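Local coordinates for lipid transferase CIDEC (Mus musculus, PDB 4IKG), which transfers triacylglycerol between lipid droplets and so promotes their fusion into the single large droplet of white adipocytes, here represented by its homodimerizing CIDE-N domain, at residues A[6-11]-A[64-70]; A[17-21]-A[35-39]; A[43-49]-A[69-75]. One frame throughout, in Å; residues are numbered along the deposited sequence.

Contact 1: residues A[6-11]-A[64-70]; sequences RPCRVS and LAKDTMF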
# COMPACT_ATOMS: atom_id res chain seq x y z
N ARG A 6 3.05 -8.30 -9.20
CA ARG A 6 4.10 -7.41 -8.73
C ARG A 6 4.24 -7.50 -7.21
O ARG A 6 3.25 -7.40 -6.49
CB ARG A 6 3.80 -5.97 -9.14
CG ARG A 6 4.84 -4.95 -8.71
CD ARG A 6 4.18 -3.79 -7.98
NE ARG A 6 4.95 -2.55 -8.12
CZ ARG A 6 5.98 -2.22 -7.36
NH1 ARG A 6 6.62 -1.07 -7.57
NH2 ARG A 6 6.40 -3.03 -6.40
N PRO A 7 5.48 -7.69 -6.73
CA PRO A 7 5.74 -7.77 -5.29
C PRO A 7 5.59 -6.42 -4.60
O PRO A 7 6.06 -5.40 -5.12
CB PRO A 7 7.20 -8.23 -5.23
CG PRO A 7 7.80 -7.74 -6.50
CD PRO A 7 6.71 -7.85 -7.52
N CYS A 8 4.94 -6.41 -3.44
CA CYS A 8 4.69 -5.17 -2.71
C CYS A 8 4.96 -5.36 -1.22
O CYS A 8 4.47 -6.30 -0.61
CB CYS A 8 3.26 -4.69 -2.93
SG CYS A 8 2.80 -4.41 -4.65
N ARG A 9 5.73 -4.45 -0.63
CA ARG A 9 5.97 -4.48 0.80
C ARG A 9 5.08 -3.45 1.49
O ARG A 9 5.35 -2.25 1.43
CB ARG A 9 7.45 -4.22 1.12
CG ARG A 9 8.40 -5.14 0.36
CD ARG A 9 9.85 -4.90 0.76
NE ARG A 9 10.78 -5.67 -0.07
CZ ARG A 9 12.09 -5.70 0.11
NH1 ARG A 9 12.65 -5.02 1.10
NH2 ARG A 9 12.85 -6.42 -0.70
N VAL A 10 4.02 -3.92 2.13
CA VAL A 10 3.02 -3.03 2.72
C VAL A 10 3.12 -2.97 4.24
O VAL A 10 3.09 -4.00 4.92
CB VAL A 10 1.60 -3.44 2.30
CG1 VAL A 10 0.58 -2.45 2.85
CG2 VAL A 10 1.50 -3.53 0.79
N SER A 11 3.24 -1.75 4.77
CA SER A 11 3.34 -1.55 6.22
C SER A 11 2.08 -0.87 6.76
O SER A 11 1.29 -0.32 6.00
CB SER A 11 4.57 -0.72 6.56
OG SER A 11 4.62 -0.42 7.94
N LEU A 64 7.61 1.96 -9.62
CA LEU A 64 8.33 1.96 -8.35
C LEU A 64 9.19 0.71 -8.21
O LEU A 64 8.88 -0.34 -8.77
CB LEU A 64 7.37 2.10 -7.18
CG LEU A 64 6.73 3.47 -6.95
CD1 LEU A 64 5.62 3.40 -5.92
CD2 LEU A 64 7.78 4.49 -6.54
N ALA A 65 10.28 0.82 -7.45
CA ALA A 65 11.19 -0.30 -7.24
C ALA A 65 10.48 -1.46 -6.55
O ALA A 65 9.47 -1.27 -5.88
CB ALA A 65 12.39 0.15 -6.42
N LYS A 66 11.02 -2.66 -6.71
CA LYS A 66 10.39 -3.85 -6.15
C LYS A 66 10.53 -3.96 -4.63
O LYS A 66 9.75 -4.64 -3.97
CB LYS A 66 10.93 -5.11 -6.82
CG LYS A 66 10.40 -5.32 -8.22
CD LYS A 66 10.55 -6.78 -8.63
CE LYS A 66 9.75 -7.11 -9.87
NZ LYS A 66 9.74 -8.58 -10.18
N ASP A 67 11.53 -3.28 -4.08
CA ASP A 67 11.75 -3.28 -2.64
C ASP A 67 11.10 -2.07 -1.98
O ASP A 67 11.39 -1.75 -0.83
CB ASP A 67 13.24 -3.34 -2.32
CG ASP A 67 14.00 -2.12 -2.81
OD1 ASP A 67 13.50 -1.42 -3.72
OD2 ASP A 67 15.11 -1.87 -2.29
N THR A 68 10.22 -1.39 -2.72
CA THR A 68 9.53 -0.21 -2.21
C THR A 68 8.59 -0.57 -1.06
O THR A 68 7.72 -1.44 -1.19
CB THR A 68 8.71 0.49 -3.31
OG1 THR A 68 9.59 0.96 -4.34
CG2 THR A 68 7.95 1.68 -2.73
N MET A 69 8.76 0.11 0.08
CA MET A 69 7.88 -0.10 1.22
C MET A 69 6.67 0.82 1.14
O MET A 69 6.81 2.05 1.15
CB MET A 69 8.64 0.13 2.53
CG MET A 69 7.81 -0.13 3.78
SD MET A 69 7.30 -1.86 3.95
CE MET A 69 8.90 -2.65 4.10
N PHE A 70 5.49 0.23 1.05
CA PHE A 70 4.26 1.01 0.97
C PHE A 70 3.64 1.26 2.34
O PHE A 70 4.14 0.78 3.36
CB PHE A 70 3.24 0.34 0.06
CG PHE A 70 3.67 0.25 -1.37
CD1 PHE A 70 3.46 1.32 -2.23
CD2 PHE A 70 4.27 -0.89 -1.87
CE1 PHE A 70 3.86 1.25 -3.56
CE2 PHE A 70 4.66 -0.97 -3.19
CZ PHE A 70 4.46 0.10 -4.03
O HOH W 1 9.33 -7.20 -2.50

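Contact 2: residues A[17-21]-A[35-39]; sequences VRKGI and DILKL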
# COMPACT_ATOMS: atom_id res chain seq x y z
N VAL A 17 3.22 -3.99 11.60
CA VAL A 17 3.40 -5.17 10.76
C VAL A 17 3.69 -4.81 9.30
O VAL A 17 3.03 -3.96 8.71
CB VAL A 17 2.21 -6.16 10.89
CG1 VAL A 17 1.10 -5.56 11.75
CG2 VAL A 17 1.68 -6.59 9.53
N ARG A 18 4.71 -5.46 8.73
CA ARG A 18 5.04 -5.31 7.32
C ARG A 18 4.84 -6.65 6.63
O ARG A 18 5.33 -7.68 7.09
CB ARG A 18 6.49 -4.85 7.16
CG ARG A 18 6.74 -3.43 7.63
CD ARG A 18 8.17 -3.27 8.11
NE ARG A 18 8.52 -4.28 9.10
CZ ARG A 18 8.19 -4.23 10.38
NH1 ARG A 18 7.50 -3.20 10.85
NH2 ARG A 18 8.55 -5.20 11.21
N LYS A 19 4.11 -6.64 5.52
CA LYS A 19 3.77 -7.87 4.83
C LYS A 19 3.98 -7.82 3.32
O LYS A 19 3.78 -6.77 2.69
CB LYS A 19 2.33 -8.26 5.16
CG LYS A 19 2.05 -9.75 5.10
CD LYS A 19 0.72 -10.09 5.74
CE LYS A 19 0.79 -10.04 7.26
NZ LYS A 19 -0.48 -10.52 7.89
N GLY A 20 4.40 -8.95 2.76
CA GLY A 20 4.62 -9.06 1.33
C GLY A 20 3.36 -9.51 0.60
O GLY A 20 2.77 -10.53 0.94
N ILE A 21 2.95 -8.73 -0.39
CA ILE A 21 1.73 -9.01 -1.13
C ILE A 21 1.97 -8.91 -2.63
O ILE A 21 2.47 -7.91 -3.13
CB ILE A 21 0.61 -8.02 -0.76
CG1 ILE A 21 0.34 -8.05 0.75
CG2 ILE A 21 -0.66 -8.33 -1.54
CD1 ILE A 21 -0.61 -6.98 1.23
N ASP A 35 -8.06 -7.48 3.72
CA ASP A 35 -8.17 -8.82 4.29
C ASP A 35 -6.81 -9.46 4.55
O ASP A 35 -6.71 -10.42 5.32
CB ASP A 35 -9.03 -9.73 3.40
CG ASP A 35 -10.51 -9.59 3.68
OD1 ASP A 35 -10.87 -9.34 4.85
OD2 ASP A 35 -11.31 -9.74 2.74
N ILE A 36 -5.76 -8.94 3.92
CA ILE A 36 -4.42 -9.48 4.17
C ILE A 36 -3.83 -8.94 5.49
O ILE A 36 -3.23 -9.69 6.26
CB ILE A 36 -3.46 -9.25 2.98
CG1 ILE A 36 -3.89 -10.11 1.79
CG2 ILE A 36 -2.03 -9.59 3.37
CD1 ILE A 36 -2.87 -10.18 0.67
N LEU A 37 -4.03 -7.65 5.76
CA LEU A 37 -3.47 -6.99 6.94
C LEU A 37 -4.43 -6.90 8.13
O LEU A 37 -4.15 -6.19 9.10
CB LEU A 37 -3.01 -5.57 6.58
CG LEU A 37 -1.69 -5.42 5.84
CD1 LEU A 37 -1.24 -3.97 5.85
CD2 LEU A 37 -0.65 -6.31 6.48
N LYS A 38 -5.55 -7.62 8.05
CA LYS A 38 -6.62 -7.53 9.05
C LYS A 38 -7.07 -6.08 9.28
O LYS A 38 -6.86 -5.53 10.36
CB LYS A 38 -6.19 -8.15 10.39
CG LYS A 38 -6.41 -9.66 10.51
CD LYS A 38 -6.22 -10.12 11.95
CE LYS A 38 -6.94 -11.43 12.23
NZ LYS A 38 -8.37 -11.37 11.81
N LEU A 39 -7.68 -5.48 8.27
CA LEU A 39 -8.13 -4.09 8.38
C LEU A 39 -9.64 -3.97 8.56
O LEU A 39 -10.42 -4.59 7.84
CB LEU A 39 -7.66 -3.27 7.18
CG LEU A 39 -6.14 -3.07 7.17
CD1 LEU A 39 -5.70 -2.21 6.01
CD2 LEU A 39 -5.69 -2.47 8.49

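Contact 3: residues A[43-49]-A[69-75]; sequences PFSLVLE and MFMVLLA. Unlike the reference sequence in segment 69-75: A75 (reference Lys).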
# COMPACT_ATOMS: atom_id res chain seq x y z
N PRO A 43 -8.90 0.34 2.93
CA PRO A 43 -8.05 1.52 2.75
C PRO A 43 -8.46 2.30 1.51
O PRO A 43 -8.97 1.71 0.56
CB PRO A 43 -6.65 0.93 2.57
CG PRO A 43 -6.73 -0.45 3.12
CD PRO A 43 -8.12 -0.91 2.87
N PHE A 44 -8.23 3.61 1.51
CA PHE A 44 -8.67 4.47 0.41
C PHE A 44 -7.50 4.97 -0.44
O PHE A 44 -7.68 5.31 -1.61
CB PHE A 44 -9.48 5.65 0.95
CG PHE A 44 -10.08 6.51 -0.13
CD1 PHE A 44 -9.67 7.83 -0.30
CD2 PHE A 44 -11.05 6.01 -0.98
CE1 PHE A 44 -10.23 8.62 -1.28
CE2 PHE A 44 -11.61 6.80 -1.97
CZ PHE A 44 -11.19 8.11 -2.12
N SER A 45 -6.31 5.01 0.15
CA SER A 45 -5.15 5.54 -0.55
C SER A 45 -3.89 4.73 -0.28
O SER A 45 -3.65 4.28 0.84
CB SER A 45 -4.93 7.01 -0.17
OG SER A 45 -3.85 7.57 -0.90
N LEU A 46 -3.08 4.54 -1.32
CA LEU A 46 -1.78 3.91 -1.16
C LEU A 46 -0.71 4.98 -1.15
O LEU A 46 -0.69 5.87 -2.00
CB LEU A 46 -1.51 2.92 -2.30
CG LEU A 46 -0.19 2.16 -2.15
CD1 LEU A 46 -0.19 1.34 -0.86
CD2 LEU A 46 0.06 1.26 -3.35
N VAL A 47 0.19 4.91 -0.17
CA VAL A 47 1.19 5.95 -0.00
C VAL A 47 2.59 5.37 0.17
O VAL A 47 2.74 4.19 0.47
CB VAL A 47 0.81 6.87 1.19
CG1 VAL A 47 1.71 6.62 2.40
CG2 VAL A 47 0.85 8.33 0.77
N LEU A 48 3.62 6.18 -0.06
CA LEU A 48 4.98 5.74 0.19
C LEU A 48 5.33 5.89 1.68
O LEU A 48 5.06 6.93 2.28
CB LEU A 48 5.98 6.51 -0.67
CG LEU A 48 5.96 6.23 -2.18
CD1 LEU A 48 7.15 6.88 -2.87
CD2 LEU A 48 5.92 4.74 -2.45
N GLU A 49 5.90 4.84 2.27
CA GLU A 49 6.27 4.84 3.69
C GLU A 49 7.42 5.81 3.96
O GLU A 49 7.61 6.27 5.08
CB GLU A 49 6.66 3.42 4.14
CG GLU A 49 8.09 3.27 4.69
CD GLU A 49 8.20 3.58 6.17
OE1 GLU A 49 7.27 3.24 6.93
OE2 GLU A 49 9.22 4.18 6.58
N MET A 69 8.76 0.11 0.08
CA MET A 69 7.88 -0.10 1.22
C MET A 69 6.67 0.82 1.14
O MET A 69 6.81 2.05 1.15
CB MET A 69 8.64 0.13 2.53
CG MET A 69 7.81 -0.13 3.78
SD MET A 69 7.30 -1.86 3.95
CE MET A 69 8.90 -2.65 4.10
N PHE A 70 5.49 0.23 1.05
CA PHE A 70 4.26 1.01 0.97
C PHE A 70 3.64 1.26 2.34
O PHE A 70 4.14 0.78 3.36
CB PHE A 70 3.24 0.34 0.06
CG PHE A 70 3.67 0.25 -1.37
CD1 PHE A 70 3.46 1.32 -2.23
CD2 PHE A 70 4.27 -0.89 -1.87
CE1 PHE A 70 3.86 1.25 -3.56
CE2 PHE A 70 4.66 -0.97 -3.19
CZ PHE A 70 4.46 0.10 -4.03
N MET A 71 2.56 2.02 2.34
CA MET A 71 1.83 2.34 3.55
C MET A 71 0.39 2.68 3.18
O MET A 71 0.13 3.64 2.45
CB MET A 71 2.48 3.51 4.28
CG MET A 71 1.82 3.86 5.60
SD MET A 71 3.01 4.45 6.82
CE MET A 71 2.02 5.67 7.69
N VAL A 72 -0.57 1.89 3.63
CA VAL A 72 -1.94 2.13 3.24
C VAL A 72 -2.53 3.16 4.13
O VAL A 72 -2.32 3.15 5.33
CB VAL A 72 -2.85 0.93 3.37
CG1 VAL A 72 -2.67 -0.02 2.23
CG2 VAL A 72 -2.68 0.26 4.71
N LEU A 73 -3.31 4.03 3.53
CA LEU A 73 -4.09 4.95 4.32
C LEU A 73 -5.55 4.59 4.22
O LEU A 73 -6.14 4.48 3.16
CB LEU A 73 -3.88 6.37 3.86
CG LEU A 73 -2.87 7.18 4.62
CD1 LEU A 73 -1.98 6.40 5.58
CD2 LEU A 73 -2.05 7.87 3.58
N LEU A 74 -6.12 4.42 5.38
CA LEU A 74 -7.47 3.96 5.48
C LEU A 74 -8.39 5.14 5.62
O LEU A 74 -8.49 5.71 6.69
CB LEU A 74 -7.62 3.05 6.71
CG LEU A 74 -6.90 3.35 8.04
CD1 LEU A 74 -6.35 2.12 8.74
CD2 LEU A 74 -5.89 4.48 8.08
N ALA A 75 -9.04 5.50 4.52
CA ALA A 75 -10.44 5.87 4.50
C ALA A 75 -10.81 6.86 5.62
O ALA A 75 -11.53 6.52 6.55
CB ALA A 75 -11.31 4.63 4.50

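Contact 1: residues A[6-11]-A[64-70]
R9 and V10 pair in parallel with M69 and F70: F70 N bonds to R9 O, and S11 N returns a bond to F70 O at 3.0 Å. Toward P7 the chains part, because 65-68 makes a type I beta turn, fastened by T68 N and T68 OG1, both bonded to A65 O from one face of its plane.

Where the backbones separate, contact passes to side chains. Within 6-11, a 2.7 Å in-plane bond from R6 NH2 to P7 O steadies the guanidinium, while NH1 reaches A65 O only weakly; CE2 and CZ of F70 lie over one face of the group, off its centre. The K66 chain, extended beyond CG, crosses P7, K66 CD touching P7 CG at 3.6 Å. R9 lays one guanidinium face over D67 CB, and its NE reaches K66 O through a water. Beside the strand pair the bent M69 chain places SD 3.2 Å from R9 O.

On the sheet face that carries V10 and F70, toward helix 26-36, C8 meets the F70 ring in an oblique sulfur-aromatic contact. C8 and V10, small enough to fit under the helix, touch L29 and V33; strand 18-22 flanks strand 7-11. R6 NE bonds to F61 O and its guanidinium makes a cation-pi contact with F61.

Contact 2: residues A[17-21]-A[35-39]
V17 opens the contact by setting its CG2 methyl 3.8 Å from L37 CD2, the two side chains sliding past each other in opposite directions. At this partly exposed margin its short branched side chain brings one methyl to the leucine.

K19 faces the helix side and does two jobs. Its CB rests 3.8 Å from L37 CD2, so the same leucine methyl serves both V17 and K19, and farther out K19 CD lies 3.7 Å from I36 CG2 as the chain crosses that residue. CG stands roughly opposite the backbone N (chi1 -152°), and a bend at chi3 then carries the ammonium group to the end of the helix, where NZ makes a weak 3.3 Å hydrogen bond to I36 O. Lysine fits well here: its methylenes cover the leucine and isoleucine, while its charge would probably be favourable beside a carbonyl at the C-terminal end of a helix.

I21, buried, meets I36 tip to tip, with I21 CG2 3.6 Å from I36 CD1 and I21 CD1 3.7 Å from I36 CG2. Two beta-branched residues thus pack strand against helix with methyl groups, and I21 also touches L29 and V10. L37, the first residue to leave the helical conformation, sends its side chain on to V10. The strand that carries these residues is held from its other side by backbone bonds, K19 with V10 and I21 with C8.

Strand 7-11, the antiparallel strand 18-22 and the helix 26-36 packed across them form the beta-beta-alpha opening of the ubiquitin-like fold to which the CIDE-N domain belongs.

Contact 3: residues A[43-49]-A[69-75]
Strands 45-48 and 69-73 run antiparallel with a 144° angle between their directions, S45-L73 and V47-M71 forming hydrogen-bonded pairs, L46-V72 and L48-F70 non-hydrogen-bonded ones. L73 N bonds to S45 O at 2.7 Å, nearly straight at 171°, whereas the V47-M71 pair has one sound bond, V47 N to M71 O, and a weak return. F44 N and S45 N both donate to L73 O, in its carbonyl plane: a classic beta bulge. E49 N bonds to M69 O at the far end.

On the helix-facing side, L46 crosses F70, its CD2 methyl 3.6 Å from CD1 of the F70 ring. L46 CG stands opposite the backbone N (chi1 -177°), and L46 CD1 comes to F70 CB. L46 also touches L26, L29 and L30 of helix 26-36, a branched aliphatic chain serving ring and helix together. P43, a compact ring in the loop just ahead of the strand, lays its CB 3.9 Å from V72 CB and touches L30 as well.

V47 occupies the other face. Its CG1 lies beside M71 CB at 3.7 Å, the two chains pointing the same way, and its CB meets L73 CD2; M71 also touches W79. E49 crosses M69, E49 CG lying 3.5 Å from M69 CG, its methylenes serving as packing while the carboxylate forms a salt bridge to R15.

Within the mixed sheet, in strand order 2-1-5-3-4, this antiparallel pair joins the central last strand to the third, as expected of the ubiquitin-like beta-grasp fold.

How the contacts relate
Contacts 1 and 3 use the two edges of strand 69-73, parallel to strand 7-11 on one and antiparallel to strand 45-48 on the other, with M69 and F70 common to both. Contact 2 lacks strand pairing: it packs the end of helix 26-36 on the outermost strand 18-22, whose backbone bonds to strand 7-11. All three are partly buried; contact 3 is the most central and has the most backbone bonds, while contacts 1 and 2 lie farther out. Contact 1 adds arginines and a water at its exposed turn, and contact 2 is mostly methyl packing with one exposed lysine. V10 joins the three beneath the helix, touching L37 of contact 2 and V72 of contact 3.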